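Local structure of uncharacterized protein (Parabacteroides merdae, 4R7F) at residues F110-Q119 with F131-E139; T152-H160 with Y212-A220. The protein is of unknown function but has three immunoglobulin-like beta-sandwich domains and an N-terminal region that probably resembles the type 9 secretion system plug protein. All coordinates share one frame; numbering follows the deposited sequence. Where two conformers were deposited one is given.

Contact 1: residues F110-Q119 with F131-E139; sequences FKVSGNYAIQ and FTACFSVVE
The ring of Phe135 takes the CB of Tyr116 over one face, 4.1 Å from the Phe135 ring centroid to Tyr116 CB, in a CH-pi contact. Two groups meet its rim: CZ of Phe110 lies 3.5 Å from CZ of Phe135, and CG1 of Ile118 packs against CE1. Phe135 adopts chi1 63°, its CG lodged between the backbone N and the carbonyl carbon, and from there the ring tip reaches all three partners. The Tyr116 ring runs nearly parallel to that of Phe135 but is slid aside; CD1 of Phe110 sits over one of its faces, and CG2 of Val137 touches CD1 of Tyr116 at 3.6 Å. At the edge of the tyrosine ring its hydroxyl donates to Val112 O, tying the aromatic cluster to the turn before the strand. Tyr116, Ile118, Phe135 and Val137 lie on one face of the antiparallel hairpin of strands 114-122 and 129-138, and Phe110, from just before it, packs onto them; Ile39 and Ile41 of strand 39-46 close over Phe135 and Ile118. Paired backbone bonds join Gly114 to Val137, Tyr116 to Phe135 and Ile118 to Ala133. On the other face Ser136 OG donates to Asn115 OD1 (2.7 Å), an oxygen also bound by Tyr379 OH, while Gln119 NE2 reaches Thr132 OG1 in the plane of its amide. With an alanine here instead of Glu139, Arg389 would probably lose its salt-bridge mate and Ser113 OG the carboxylate oxygen OE2 to which it donates at 2.7 Å. Water 1 bridges that same Glu139 OE2 to Ser113 N.

Contact 2: residues T152-H160 with Y212-A220; sequences TDIDTNQSH and YNRNLIFPA
Ile217, Asp153 and His160 carry most of this contact, in which the loop between strands 143-149 and 160-168 folds against strand 207-219 at one end of a four-stranded antiparallel sheet, probably part of one of the protein's immunoglobulin-like sandwich domains. Ile217 splits its two branches between the ends of the loop. With CG1 beside the backbone N (chi1 -60°) and the chain extended beyond it, CD1 meets Ile154 tip to tip, 4.0 Å from Ile154 CG2, and also touches Thr152 CB and Asp153 CB; CG2 turns the other way and lies 3.8 Å from His160 CB, the two side chains crossing at about a right angle. Ile154 is wedged between flat groups: its CD1 sits over the centre of one face of the His160 imidazole, while over the Arg214 guanidinium it lies offset toward the rim. The imidazole is held by its ND1, which donates to Asp155 OD2 at 2.8 Å, arriving from above the carboxylate plane; Asp155 OD1 in turn accepts from Thr152 OG1. That threonine oxygen also takes the N-H of Ile154, forming an ST turn.

Asp153 works at the outer end. Its OD2 lies 3.4 Å from Tyr212 CA, and OD1 approaches the edge of the tyrosine ring near CD1. The Tyr212 hydroxyl is engaged by the second subunit, hydrogen-bonding to Lys170 N and Asn206 O there, which brings this corner to the dimer contact. At the inner end His160 and Pro219 form an antiparallel non-hydrogen-bonded pair, and Ala220 N donates to Ser159 O (3.0 Å). Water 2 links the segments beside Tyr212, donating to Asp153 OD2 at 2.7 Å and to Tyr212 O.

Contact 1 closes before contact 2 opens along the chain, and the two are separate: their centres stand 31 Å apart and their nearest atoms about 16 Å. The centre of contact 1, a buried hairpin, lies about 14 Å from the centre of the chain, and that of contact 2, a partly buried loop packing that also meets the second subunit, about 23 Å. Strand 143-149 follows directly on the hairpin and leads into the loop of contact 2. The side chain of Tyr212 in contact 2 is about 3 Å from a bound glycerol and about 8 Å from a magnesium ion, and that of Ser136 in contact 1 about 4 Å from a Tris molecule; glycerol and Tris probably come from crystallisation.

Contact 1: residues F110-Q119 with F131-E139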
loop_
_atom_site.group_PDB
_atom_site.type_symbol
_atom_site.label_atom_id
_atom_site.label_comp_id
_atom_site.label_asym_id
_atom_site.label_seq_id
_atom_site.Cartn_x
_atom_site.Cartn_y
_atom_site.Cartn_z
ATOM N N PHE A 110 -5.499 29.568 -0.119
ATOM C CA PHE A 110 -6.769 29.282 -0.764
ATOM C C PHE A 110 -7.903 29.444 0.229
ATOM O O PHE A 110 -7.759 29.115 1.396
ATOM C CB PHE A 110 -6.775 27.855 -1.308
ATOM C CG PHE A 110 -5.614 27.550 -2.208
ATOM C CD1 PHE A 110 -5.515 28.141 -3.436
ATOM C CD2 PHE A 110 -4.625 26.669 -1.810
ATOM C CE1 PHE A 110 -4.441 27.880 -4.258
ATOM C CE2 PHE A 110 -3.568 26.381 -2.637
ATOM C CZ PHE A 110 -3.471 27.000 -3.860
ATOM N N LYS A 111 -9.034 29.931 -0.255
ATOM C CA LYS A 111 -10.182 30.147 0.578
ATOM C C LYS A 111 -11.231 29.070 0.431
ATOM O O LYS A 111 -12.096 28.986 1.275
ATOM C CB LYS A 111 -10.825 31.483 0.232
ATOM C CG LYS A 111 -10.013 32.676 0.663
ATOM C CD LYS A 111 -10.672 33.948 0.190
ATOM C CE LYS A 111 -9.921 35.137 0.752
ATOM N NZ LYS A 111 -10.413 36.380 0.123
ATOM N N VAL A 112 -11.204 28.287 -0.652
ATOM C CA VAL A 112 -12.262 27.287 -0.895
ATOM C C VAL A 112 -11.646 26.013 -1.435
ATOM O O VAL A 112 -10.519 25.998 -1.922
ATOM C CB VAL A 112 -13.352 27.755 -1.900
ATOM C CG1 VAL A 112 -14.191 28.918 -1.335
ATOM C CG2 VAL A 112 -12.723 28.126 -3.235
ATOM N N SER A 113 -12.409 24.939 -1.367
ATOM C CA SER A 113 -11.950 23.693 -1.896
ATOM C C SER A 113 -12.164 23.678 -3.403
ATOM O O SER A 113 -12.754 24.593 -3.970
ATOM C CB SER A 113 -12.716 22.556 -1.224
ATOM O OG SER A 113 -14.050 22.532 -1.656
ATOM N N GLY A 114 -11.730 22.606 -4.039
ATOM C CA GLY A 114 -12.026 22.393 -5.459
ATOM C C GLY A 114 -10.779 22.150 -6.277
ATOM O O GLY A 114 -9.685 21.866 -5.735
ATOM N N ASN A 115 -10.951 22.279 -7.589
ATOM C CA ASN A 115 -9.883 22.046 -8.539
ATOM C C ASN A 115 -9.138 23.360 -8.848
ATOM O O ASN A 115 -9.780 24.379 -9.131
ATOM C CB ASN A 115 -10.484 21.465 -9.799
ATOM C CG ASN A 115 -10.905 20.017 -9.636
ATOM O OD1 ASN A 115 -10.447 19.325 -8.728
ATOM N ND2 ASN A 115 -11.812 19.560 -10.502
ATOM N N TYR A 116 -7.816 23.337 -8.788
ATOM C CA TYR A 116 -6.991 24.534 -9.105
ATOM C C TYR A 116 -6.019 24.275 -10.259
ATOM O O TYR A 116 -5.403 23.207 -10.338
ATOM C CB TYR A 116 -6.187 25.015 -7.894
ATOM C CG TYR A 116 -7.033 25.649 -6.815
ATOM C CD1 TYR A 116 -7.601 24.887 -5.799
ATOM C CD2 TYR A 116 -7.280 27.000 -6.819
ATOM C CE1 TYR A 116 -8.411 25.463 -4.835
ATOM C CE2 TYR A 116 -8.076 27.581 -5.855
ATOM C CZ TYR A 116 -8.636 26.812 -4.874
ATOM O OH TYR A 116 -9.397 27.424 -3.933
ATOM N N ALA A 117 -5.907 25.261 -11.157
ATOM C CA ALA A 117 -4.961 25.230 -12.236
ATOM C C ALA A 117 -4.016 26.417 -12.138
ATOM O O ALA A 117 -4.433 27.583 -12.102
ATOM C CB ALA A 117 -5.676 25.224 -13.556
ATOM N N ILE A 118 -2.725 26.099 -12.080
ATOM C CA ILE A 118 -1.668 27.089 -11.960
ATOM C C ILE A 118 -1.077 27.312 -13.332
ATOM O O ILE A 118 -0.454 26.408 -13.881
ATOM C CB ILE A 118 -0.553 26.616 -11.005
ATOM C CG1 ILE A 118 -1.106 26.385 -9.609
ATOM C CG2 ILE A 118 0.554 27.637 -10.938
ATOM C CD1 ILE A 118 -2.002 27.491 -9.090
ATOM N N GLN A 119 -1.265 28.500 -13.903
ATOM C CA GLN A 119 -0.730 28.768 -15.237
ATOM C C GLN A 119 0.494 29.615 -15.058
ATOM O O GLN A 119 0.440 30.604 -14.359
ATOM C CB GLN A 119 -1.738 29.488 -16.089
ATOM C CG GLN A 119 -3.069 28.816 -16.044
ATOM C CD GLN A 119 -3.794 28.929 -17.337
ATOM O OE1 GLN A 119 -4.508 29.901 -17.593
ATOM N NE2 GLN A 119 -3.615 27.926 -18.177
ATOM N N PHE A 131 3.151 26.622 -19.206
ATOM C CA PHE A 131 2.594 25.366 -18.714
ATOM C C PHE A 131 1.468 25.630 -17.736
ATOM O O PHE A 131 1.354 26.706 -17.196
ATOM C CB PHE A 131 3.666 24.473 -18.105
ATOM C CG PHE A 131 4.142 24.886 -16.732
ATOM C CD1 PHE A 131 3.399 24.582 -15.603
ATOM C CD2 PHE A 131 5.373 25.500 -16.572
ATOM C CE1 PHE A 131 3.845 24.908 -14.338
ATOM C CE2 PHE A 131 5.835 25.831 -15.308
ATOM C CZ PHE A 131 5.075 25.543 -14.195
ATOM N N THR A 132 0.636 24.626 -17.564
ATOM C CA THR A 132 -0.396 24.563 -16.552
ATOM C C THR A 132 -0.093 23.379 -15.622
ATOM O O THR A 132 0.237 22.296 -16.083
ATOM C CB THR A 132 -1.733 24.370 -17.264
ATOM O OG1 THR A 132 -1.900 25.458 -18.160
ATOM C CG2 THR A 132 -2.883 24.358 -16.311
ATOM N N ALA A 133 -0.142 23.604 -14.314
ATOM C CA ALA A 133 -0.042 22.527 -13.330
ATOM C C ALA A 133 -1.309 22.470 -12.504
ATOM O O ALA A 133 -1.774 23.481 -12.000
ATOM C CB ALA A 133 1.135 22.725 -12.433
ATOM N N CYS A 134 -1.888 21.277 -12.403
ATOM C CA CYS A 134 -3.223 21.100 -11.841
ATOM C C CYS A 134 -3.181 20.215 -10.588
ATOM O O CYS A 134 -2.509 19.181 -10.582
ATOM C CB CYS A 134 -4.127 20.423 -12.877
ATOM S SG CYS A 134 -4.715 21.472 -14.202
ATOM N N PHE A 135 -3.924 20.619 -9.554
ATOM C CA PHE A 135 -4.036 19.886 -8.302
ATOM C C PHE A 135 -5.380 20.225 -7.679
ATOM O O PHE A 135 -6.073 21.169 -8.101
ATOM C CB PHE A 135 -2.893 20.226 -7.328
ATOM C CG PHE A 135 -2.876 21.660 -6.884
ATOM C CD1 PHE A 135 -2.183 22.616 -7.610
ATOM C CD2 PHE A 135 -3.578 22.063 -5.750
ATOM C CE1 PHE A 135 -2.193 23.949 -7.215
ATOM C CE2 PHE A 135 -3.608 23.392 -5.352
ATOM C CZ PHE A 135 -2.909 24.335 -6.087
ATOM N N SER A 136 -5.763 19.450 -6.683
ATOM C CA SER A 136 -7.035 19.687 -6.044
ATOM C C SER A 136 -6.863 19.926 -4.545
ATOM O O SER A 136 -5.913 19.439 -3.917
ATOM C CB SER A 136 -7.955 18.493 -6.268
ATOM O OG SER A 136 -8.258 18.294 -7.645
ATOM N N VAL A 137 -7.821 20.647 -3.993
ATOM C CA VAL A 137 -7.850 20.970 -2.590
ATOM C C VAL A 137 -9.147 20.456 -2.005
ATOM O O VAL A 137 -10.240 20.870 -2.451
ATOM C CB VAL A 137 -7.792 22.476 -2.407
ATOM C CG1 VAL A 137 -8.027 22.840 -0.953
ATOM C CG2 VAL A 137 -6.449 23.003 -2.903
ATOM N N VAL A 138 -9.025 19.529 -1.038
ATOM C CA VAL A 138 -10.187 18.849 -0.438
ATOM C C VAL A 138 -10.522 19.401 0.971
ATOM O O VAL A 138 -9.625 19.737 1.736
ATOM C CB VAL A 138 -10.020 17.301 -0.445
ATOM C CG1 VAL A 138 -8.756 16.817 0.261
ATOM C CG2 VAL A 138 -11.235 16.612 0.143
ATOM N N GLU A 139 -11.816 19.572 1.238
ATOM C CA GLU A 139 -12.364 19.764 2.594
ATOM C C GLU A 139 -13.048 18.468 2.953
ATOM O O GLU A 139 -14.173 18.220 2.563
ATOM C CB GLU A 139 -13.333 20.959 2.678
ATOM C CG GLU A 139 -14.395 21.012 1.586
ATOM C CD GLU A 139 -15.281 22.248 1.635
ATOM O OE1 GLU A 139 -15.804 22.540 2.724
ATOM O OE2 GLU A 139 -15.477 22.894 0.573
HETATM O O HOH W 1 -14.960 25.407 0.113
#

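Contact 2: residues T152-H160 with Y212-A220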
loop_
_atom_site.group_PDB
_atom_site.type_symbol
_atom_site.label_atom_id
_atom_site.label_comp_id
_atom_site.label_asym_id
_atom_site.label_seq_id
_atom_site.Cartn_x
_atom_site.Cartn_y
_atom_site.Cartn_z
ATOM N N THR A 152 -15.428 -9.064 -11.463
ATOM C CA THR A 152 -16.288 -7.967 -11.868
ATOM C C THR A 152 -17.631 -8.496 -12.266
ATOM O O THR A 152 -17.872 -9.700 -12.268
ATOM C CB THR A 152 -15.699 -7.199 -13.070
ATOM O OG1 THR A 152 -15.990 -7.894 -14.291
ATOM C CG2 THR A 152 -14.200 -7.029 -12.900
ATOM N N ASP A 153 -18.505 -7.578 -12.614
ATOM C CA ASP A 153 -19.826 -7.938 -13.072
ATOM C C ASP A 153 -19.858 -8.523 -14.463
ATOM O O ASP A 153 -20.853 -9.144 -14.802
ATOM C CB ASP A 153 -20.720 -6.711 -13.051
ATOM C CG ASP A 153 -20.914 -6.162 -11.657
ATOM O OD1 ASP A 153 -20.799 -6.958 -10.679
ATOM O OD2 ASP A 153 -21.193 -4.938 -11.576
ATOM N N ILE A 154 -18.800 -8.332 -15.262
ATOM C CA ILE A 154 -18.795 -8.830 -16.640
ATOM C C ILE A 154 -17.825 -9.955 -16.891
ATOM O O ILE A 154 -17.852 -10.563 -17.965
ATOM C CB ILE A 154 -18.505 -7.713 -17.676
ATOM C CG1 ILE A 154 -17.082 -7.157 -17.516
ATOM C CG2 ILE A 154 -19.554 -6.614 -17.532
ATOM C CD1 ILE A 154 -16.739 -6.070 -18.515
ATOM N N ASP A 155 -16.925 -10.186 -15.947
ATOM C CA ASP A 155 -16.013 -11.310 -16.025
ATOM C C ASP A 155 -15.429 -11.646 -14.639
ATOM O O ASP A 155 -15.741 -10.980 -13.634
ATOM C CB ASP A 155 -14.926 -11.064 -17.074
ATOM C CG ASP A 155 -13.934 -9.929 -16.690
ATOM O OD1 ASP A 155 -14.072 -9.323 -15.597
ATOM O OD2 ASP A 155 -12.993 -9.665 -17.506
ATOM N N THR A 156 -14.602 -12.681 -14.594
ATOM C CA THR A 156 -14.064 -13.196 -13.344
ATOM C C THR A 156 -12.565 -13.437 -13.476
ATOM O O THR A 156 -12.136 -14.413 -14.049
ATOM C CB THR A 156 -14.773 -14.502 -12.927
ATOM O OG1 THR A 156 -16.173 -14.242 -12.811
ATOM C CG2 THR A 156 -14.234 -15.032 -11.576
ATOM N N ASN A 157 -11.783 -12.521 -12.922
ATOM C CA ASN A 157 -10.339 -12.623 -12.928
ATOM C C ASN A 157 -9.822 -12.957 -14.337
ATOM O O ASN A 157 -9.153 -13.973 -14.555
ATOM C CB ASN A 157 -9.892 -13.645 -11.881
ATOM C CG ASN A 157 -10.349 -13.277 -10.474
ATOM O OD1 ASN A 157 -10.521 -12.109 -10.117
ATOM N ND2 ASN A 157 -10.602 -14.275 -9.697
ATOM N N GLN A 158 -10.204 -12.113 -15.292
ATOM C CA GLN A 158 -9.725 -12.230 -16.671
ATOM C C GLN A 158 -8.966 -10.962 -17.003
ATOM O O GLN A 158 -7.775 -10.827 -16.623
ATOM C CB GLN A 158 -10.858 -12.497 -17.662
ATOM C CG GLN A 158 -11.277 -13.962 -17.716
ATOM C CD GLN A 158 -10.156 -14.880 -18.129
ATOM O OE1 GLN A 158 -9.354 -14.549 -19.002
ATOM N NE2 GLN A 158 -10.093 -16.046 -17.506
ATOM N N SER A 159 -9.615 -9.990 -17.615
ATOM C CA SER A 159 -8.924 -8.804 -18.068
ATOM C C SER A 159 -9.406 -7.486 -17.475
ATOM O O SER A 159 -9.015 -6.438 -17.954
ATOM C CB SER A 159 -9.057 -8.746 -19.586
ATOM O OG SER A 159 -10.413 -8.910 -19.894
ATOM N N HIS A 160 -10.227 -7.499 -16.434
ATOM C CA HIS A 160 -10.739 -6.227 -15.924
ATOM C C HIS A 160 -10.595 -6.094 -14.428
ATOM O O HIS A 160 -10.320 -7.070 -13.718
ATOM C CB HIS A 160 -12.212 -6.067 -16.277
ATOM C CG HIS A 160 -12.474 -5.965 -17.737
ATOM N ND1 HIS A 160 -12.630 -7.068 -18.545
ATOM C CD2 HIS A 160 -12.626 -4.884 -18.536
ATOM C CE1 HIS A 160 -12.864 -6.667 -19.782
ATOM N NE2 HIS A 160 -12.886 -5.344 -19.798
ATOM N N TYR A 212 -21.537 -1.886 -8.132
ATOM C CA TYR A 212 -22.146 -2.636 -9.243
ATOM C C TYR A 212 -22.435 -1.746 -10.457
ATOM O O TYR A 212 -23.301 -2.021 -11.261
ATOM C CB TYR A 212 -23.415 -3.373 -8.795
ATOM C CG TYR A 212 -23.234 -4.229 -7.543
ATOM C CD1 TYR A 212 -22.325 -5.295 -7.526
ATOM C CD2 TYR A 212 -23.970 -3.985 -6.400
ATOM C CE1 TYR A 212 -22.148 -6.064 -6.402
ATOM C CE2 TYR A 212 -23.796 -4.763 -5.259
ATOM C CZ TYR A 212 -22.894 -5.806 -5.269
ATOM O OH TYR A 212 -22.757 -6.616 -4.155
ATOM N N ASN A 213 -21.663 -0.697 -10.595
ATOM C CA ASN A 213 -21.848 0.254 -11.665
ATOM C C ASN A 213 -21.014 -0.163 -12.856
ATOM O O ASN A 213 -19.805 -0.318 -12.753
ATOM C CB ASN A 213 -21.424 1.632 -11.177
ATOM C CG ASN A 213 -21.878 2.726 -12.077
ATOM O OD1 ASN A 213 -21.583 2.714 -13.291
ATOM N ND2 ASN A 213 -22.607 3.693 -11.510
ATOM N N ARG A 214 -21.668 -0.349 -13.994
ATOM C CA ARG A 214 -21.004 -0.879 -15.155
ATOM C C ARG A 214 -19.858 0.037 -15.607
ATOM O O ARG A 214 -18.829 -0.439 -16.075
ATOM C CB ARG A 214 -22.013 -1.109 -16.264
ATOM C CG ARG A 214 -21.447 -1.557 -17.587
ATOM C CD ARG A 214 -21.027 -3.018 -17.581
ATOM N NE ARG A 214 -20.421 -3.348 -18.875
ATOM C CZ ARG A 214 -19.204 -2.956 -19.256
ATOM N NH1 ARG A 214 -18.439 -2.227 -18.472
ATOM N NH2 ARG A 214 -18.731 -3.307 -20.426
ATOM N N ASN A 215 -20.010 1.341 -15.432
ATOM C CA ASN A 215 -18.985 2.293 -15.880
ATOM C C ASN A 215 -17.739 2.227 -15.021
ATOM O O ASN A 215 -16.750 2.826 -15.376
ATOM C CB ASN A 215 -19.520 3.729 -15.811
ATOM C CG ASN A 215 -20.879 3.855 -16.457
ATOM O OD1 ASN A 215 -20.958 3.834 -17.651
ATOM N ND2 ASN A 215 -21.963 3.906 -15.654
ATOM N N LEU A 216 -17.813 1.570 -13.859
ATOM C CA LEU A 216 -16.692 1.528 -12.952
ATOM C C LEU A 216 -15.825 0.308 -13.173
ATOM O O LEU A 216 -14.980 -0.017 -12.335
ATOM C CB LEU A 216 -17.148 1.641 -11.505
ATOM C CG LEU A 216 -17.521 3.056 -11.105
ATOM C CD1 LEU A 216 -18.053 3.068 -9.697
ATOM C CD2 LEU A 216 -16.347 4.002 -11.235
ATOM N N ILE A 217 -15.998 -0.321 -14.332
ATOM C CA ILE A 217 -15.184 -1.438 -14.743
ATOM C C ILE A 217 -14.153 -0.945 -15.755
ATOM O O ILE A 217 -14.485 -0.431 -16.808
ATOM C CB ILE A 217 -16.024 -2.560 -15.364
ATOM C CG1 ILE A 217 -17.043 -3.067 -14.347
ATOM C CG2 ILE A 217 -15.117 -3.708 -15.764
ATOM C CD1 ILE A 217 -17.915 -4.202 -14.852
ATOM N N PHE A 218 -12.892 -1.108 -15.410
ATOM C CA PHE A 218 -11.779 -0.585 -16.180
ATOM C C PHE A 218 -11.021 -1.740 -16.754
ATOM O O PHE A 218 -10.964 -2.792 -16.122
ATOM C CB PHE A 218 -10.827 0.110 -15.247
ATOM C CG PHE A 218 -11.301 1.426 -14.781
ATOM C CD1 PHE A 218 -12.110 1.528 -13.663
ATOM C CD2 PHE A 218 -10.875 2.574 -15.406
ATOM C CE1 PHE A 218 -12.536 2.761 -13.197
ATOM C CE2 PHE A 218 -11.314 3.819 -14.973
ATOM C CZ PHE A 218 -12.151 3.907 -13.861
ATOM N N PRO A 219 -10.376 -1.552 -17.908
ATOM C CA PRO A 219 -9.431 -2.634 -18.284
ATOM C C PRO A 219 -8.245 -2.663 -17.328
ATOM O O PRO A 219 -7.798 -1.610 -16.851
ATOM C CB PRO A 219 -8.995 -2.254 -19.695
ATOM C CG PRO A 219 -9.313 -0.791 -19.802
ATOM C CD PRO A 219 -10.524 -0.550 -18.966
ATOM N N ALA A 220 -7.758 -3.861 -17.030
ATOM C CA ALA A 220 -6.814 -4.035 -15.945
ATOM C C ALA A 220 -5.410 -3.608 -16.286
ATOM O O ALA A 220 -4.614 -3.269 -15.389
ATOM C CB ALA A 220 -6.836 -5.464 -15.435
HETATM O O HOH W 2 -22.186 -3.596 -13.673
#